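Local coordinates for alcohol dehydrogenase (Aeropyrum pernix, PDB 1H2B), which probably oxidises alcohols with NAD+ as a zinc-dependent dehydrogenase of a hyperthermophilic archaeon, at residues V193-L198 and A216-E221. Numbering follows the deposited sequence.
Sequences VGVGGL and ALDVKE. With NAJ (nicotinamide-adenine-dinucleotide (acidic form)), chain I.
The NAD-binding beta-alpha-beta unit of the Rossmann fold brings Val195 and Asp218 together where strands 189-193 and 213-218 end side by side. Val195 N donates to the anti lone pair of Asp218 OD1 at 2.7 Å, and one residue earlier Gly194 N reaches Leu217 O at 2.8 Å, which with the Leu217-Ile192 backbone bond makes the parallel bridge of Val193 with Leu217. With CG anti to its backbone N (chi1 -151°), Asp218 carries its carboxylate out to the adenosine ribose, where NAJ O3B donates to OD1 at 2.8 Å and NAJ O2B to OD2 at 2.6 Å. This is the acidic residue at the end of the second strand that in NAD-dependent Rossmann domains holds the ribose diol. Val219 N also donates to Asp218 OD2, at 2.7 Å, so each oxygen meets a backbone N-H and a ribose hydroxyl, OD2 also weakly Lys220 N. An alanine in place of Asp218 would probably leave both ribose hydroxyls and the amides of Val195 and Val219 without these acceptors. Gly194 and Gly196 fit the GxGxxG pattern; a side chain at Gly196 would run into NAJ O5B. The amides of Gly197 and Leu198, leading into the next helix, hold one oxygen of each phosphate, Gly197 N to NAJ O2A at 2.9 Å. Val195 CG2 lies against Ala216 CB (3.9 Å), and both side chains meet Ala227 of helix 221-229.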
loop_
_atom_site.group_PDB
_atom_site.type_symbol
_atom_site.label_atom_id
_atom_site.label_comp_id
_atom_site.label_asym_id
_atom_site.label_seq_id
_atom_site.Cartn_x
_atom_site.Cartn_y
_atom_site.Cartn_z
ATOM N N VAL B 193 -8.672 0.395 -23.292
ATOM C CA VAL B 193 -8.643 0.951 -24.640
ATOM C C VAL B 193 -7.790 0.059 -25.517
ATOM O O VAL B 193 -6.578 -0.069 -25.278
ATOM C CB VAL B 193 -8.040 2.374 -24.592
ATOM C CG1 VAL B 193 -7.926 2.947 -26.018
ATOM C CG2 VAL B 193 -8.860 3.265 -23.665
ATOM N N GLY B 194 -8.424 -0.562 -26.542
ATOM C CA GLY B 194 -7.742 -1.490 -27.410
ATOM C C GLY B 194 -8.036 -2.905 -27.016
ATOM O O GLY B 194 -7.421 -3.393 -26.069
ATOM N N VAL B 195 -8.998 -3.527 -27.709
ATOM C CA VAL B 195 -9.406 -4.900 -27.403
ATOM C C VAL B 195 -8.637 -5.828 -28.331
ATOM O O VAL B 195 -9.221 -6.579 -29.132
ATOM C CB VAL B 195 -10.948 -5.083 -27.499
ATOM C CG1 VAL B 195 -11.366 -6.516 -27.007
ATOM C CG2 VAL B 195 -11.674 -4.027 -26.687
ATOM N N GLY B 196 -7.310 -5.741 -28.194
ATOM C CA GLY B 196 -6.394 -6.474 -29.042
ATOM C C GLY B 196 -5.871 -7.723 -28.382
ATOM O O GLY B 196 -6.545 -8.315 -27.534
ATOM N N GLY B 197 -4.665 -8.137 -28.763
ATOM C CA GLY B 197 -4.124 -9.356 -28.166
ATOM C C GLY B 197 -3.978 -9.209 -26.661
ATOM O O GLY B 197 -4.381 -10.089 -25.901
ATOM N N LEU B 198 -3.418 -8.074 -26.212
ATOM C CA LEU B 198 -3.369 -7.803 -24.790
ATOM C C LEU B 198 -4.762 -7.384 -24.246
ATOM O O LEU B 198 -5.207 -7.881 -23.193
ATOM C CB LEU B 198 -2.386 -6.660 -24.509
ATOM C CG LEU B 198 -0.957 -7.088 -24.340
ATOM C CD1 LEU B 198 -0.333 -7.525 -25.662
ATOM C CD2 LEU B 198 -0.216 -5.909 -23.711
ATOM N N ALA B 216 -15.075 -0.762 -22.692
ATOM C CA ALA B 216 -13.994 -1.183 -23.622
ATOM C C ALA B 216 -14.101 -0.342 -24.880
ATOM O O ALA B 216 -15.230 -0.163 -25.425
ATOM C CB ALA B 216 -14.103 -2.654 -23.984
ATOM N N LEU B 217 -12.953 0.139 -25.375
ATOM C CA LEU B 217 -12.902 0.957 -26.596
ATOM C C LEU B 217 -12.133 0.247 -27.678
ATOM O O LEU B 217 -11.085 -0.354 -27.432
ATOM C CB LEU B 217 -12.151 2.267 -26.297
ATOM C CG LEU B 217 -13.050 3.384 -25.727
ATOM C CD1 LEU B 217 -13.634 3.006 -24.391
ATOM C CD2 LEU B 217 -12.262 4.687 -25.557
ATOM N N ASP B 218 -12.663 0.317 -28.904
ATOM C CA ASP B 218 -11.898 -0.138 -30.072
ATOM C C ASP B 218 -12.471 0.546 -31.269
ATOM O O ASP B 218 -13.342 1.376 -31.140
ATOM C CB ASP B 218 -11.940 -1.669 -30.201
ATOM C CG ASP B 218 -10.720 -2.219 -30.870
ATOM O OD1 ASP B 218 -9.857 -2.848 -30.207
ATOM O OD2 ASP B 218 -10.493 -2.018 -32.108
ATOM N N VAL B 219 -11.950 0.192 -32.440
ATOM C CA VAL B 219 -12.337 0.856 -33.686
ATOM C C VAL B 219 -12.841 -0.117 -34.730
ATOM O O VAL B 219 -13.040 0.278 -35.900
ATOM C CB VAL B 219 -11.156 1.653 -34.242
ATOM C CG1 VAL B 219 -10.865 2.874 -33.311
ATOM C CG2 VAL B 219 -9.884 0.747 -34.453
ATOM N N LYS B 220 -13.016 -1.374 -34.350
ATOM C CA LYS B 220 -13.521 -2.397 -35.275
ATOM C C LYS B 220 -14.690 -3.062 -34.630
ATOM O O LYS B 220 -14.612 -3.499 -33.469
ATOM C CB LYS B 220 -12.439 -3.461 -35.500
ATOM C CG LYS B 220 -11.140 -2.904 -36.107
ATOM C CD LYS B 220 -10.987 -3.380 -37.554
ATOM C CE LYS B 220 -10.501 -2.277 -38.511
ATOM N NZ LYS B 220 -9.241 -1.605 -38.091
ATOM N N GLU B 221 -15.773 -3.223 -35.376
ATOM C CA GLU B 221 -16.969 -3.829 -34.795
ATOM C C GLU B 221 -16.775 -5.223 -34.173
ATOM O O GLU B 221 -17.318 -5.517 -33.104
ATOM C CB GLU B 221 -18.079 -3.861 -35.845
ATOM C CG GLU B 221 -19.387 -4.474 -35.342
ATOM C CD GLU B 221 -19.923 -3.874 -34.032
ATOM O OE1 GLU B 221 -19.670 -2.672 -33.700
ATOM O OE2 GLU B 221 -20.647 -4.627 -33.331
HETATM P PA NAJ I . -2.979 -5.499 -31.251
HETATM O O1A NAJ I . -2.612 -5.021 -32.628
HETATM O O2A NAJ I . -3.444 -6.952 -31.055
HETATM O O5B NAJ I . -4.196 -4.672 -30.632
HETATM C C5B NAJ I . -4.332 -3.255 -30.810
HETATM C C4B NAJ I . -5.825 -3.007 -30.680
HETATM O O4B NAJ I . -6.007 -1.577 -30.642
HETATM C C3B NAJ I . -6.651 -3.591 -31.826
HETATM O O3B NAJ I . -7.782 -4.335 -31.343
HETATM C C2B NAJ I . -7.029 -2.299 -32.538
HETATM O O2B NAJ I . -8.225 -2.396 -33.327
HETATM C C1B NAJ I . -7.170 -1.277 -31.402
HETATM N N9A NAJ I . -7.081 0.123 -31.814
HETATM C C8A NAJ I . -6.343 0.723 -32.843
HETATM N N7A NAJ I . -6.553 2.067 -32.820
HETATM C C5A NAJ I . -7.419 2.331 -31.798
HETATM C C6A NAJ I . -7.981 3.485 -31.310
HETATM N N6A NAJ I . -7.770 4.688 -31.860
HETATM N N1A NAJ I . -8.778 3.404 -30.198
HETATM C C2A NAJ I . -9.090 2.197 -29.599
HETATM N N3A NAJ I . -8.552 1.065 -30.104
HETATM C C4A NAJ I . -7.735 1.135 -31.188
HETATM O O3 NAJ I . -1.728 -5.168 -30.328
HETATM P PN NAJ I . -1.165 -5.968 -29.044
HETATM O O1N NAJ I . -0.237 -7.011 -29.467
HETATM O O2N NAJ I . -2.288 -6.304 -28.146
HETATM O O5D NAJ I . -0.229 -4.822 -28.422
HETATM C C5D NAJ I . -0.862 -3.661 -27.888
HETATM C C4D NAJ I . 0.191 -2.599 -27.615
HETATM O O4D NAJ I . 0.944 -3.011 -26.461
HETATM C C3D NAJ I . 1.225 -2.445 -28.730
HETATM O O3D NAJ I . 1.718 -1.093 -28.697
HETATM C C2D NAJ I . 2.344 -3.401 -28.294
HETATM O O2D NAJ I . 3.604 -3.141 -28.845
HETATM C C1D NAJ I . 2.311 -3.099 -26.785
HETATM N N1N NAJ I . 2.963 -4.038 -25.872
HETATM C C2N NAJ I . 3.400 -3.517 -24.690
HETATM C C3N NAJ I . 3.969 -4.350 -23.742
HETATM C C7N NAJ I . 4.501 -3.762 -22.476
HETATM O O7N NAJ I . 5.114 -4.635 -21.660
HETATM N N7N NAJ I . 4.350 -2.493 -22.086
HETATM C C4N NAJ I . 4.096 -5.764 -23.945
HETATM C C5N NAJ I . 3.458 -6.257 -25.119
HETATM C C6N NAJ I . 2.938 -5.401 -26.071
#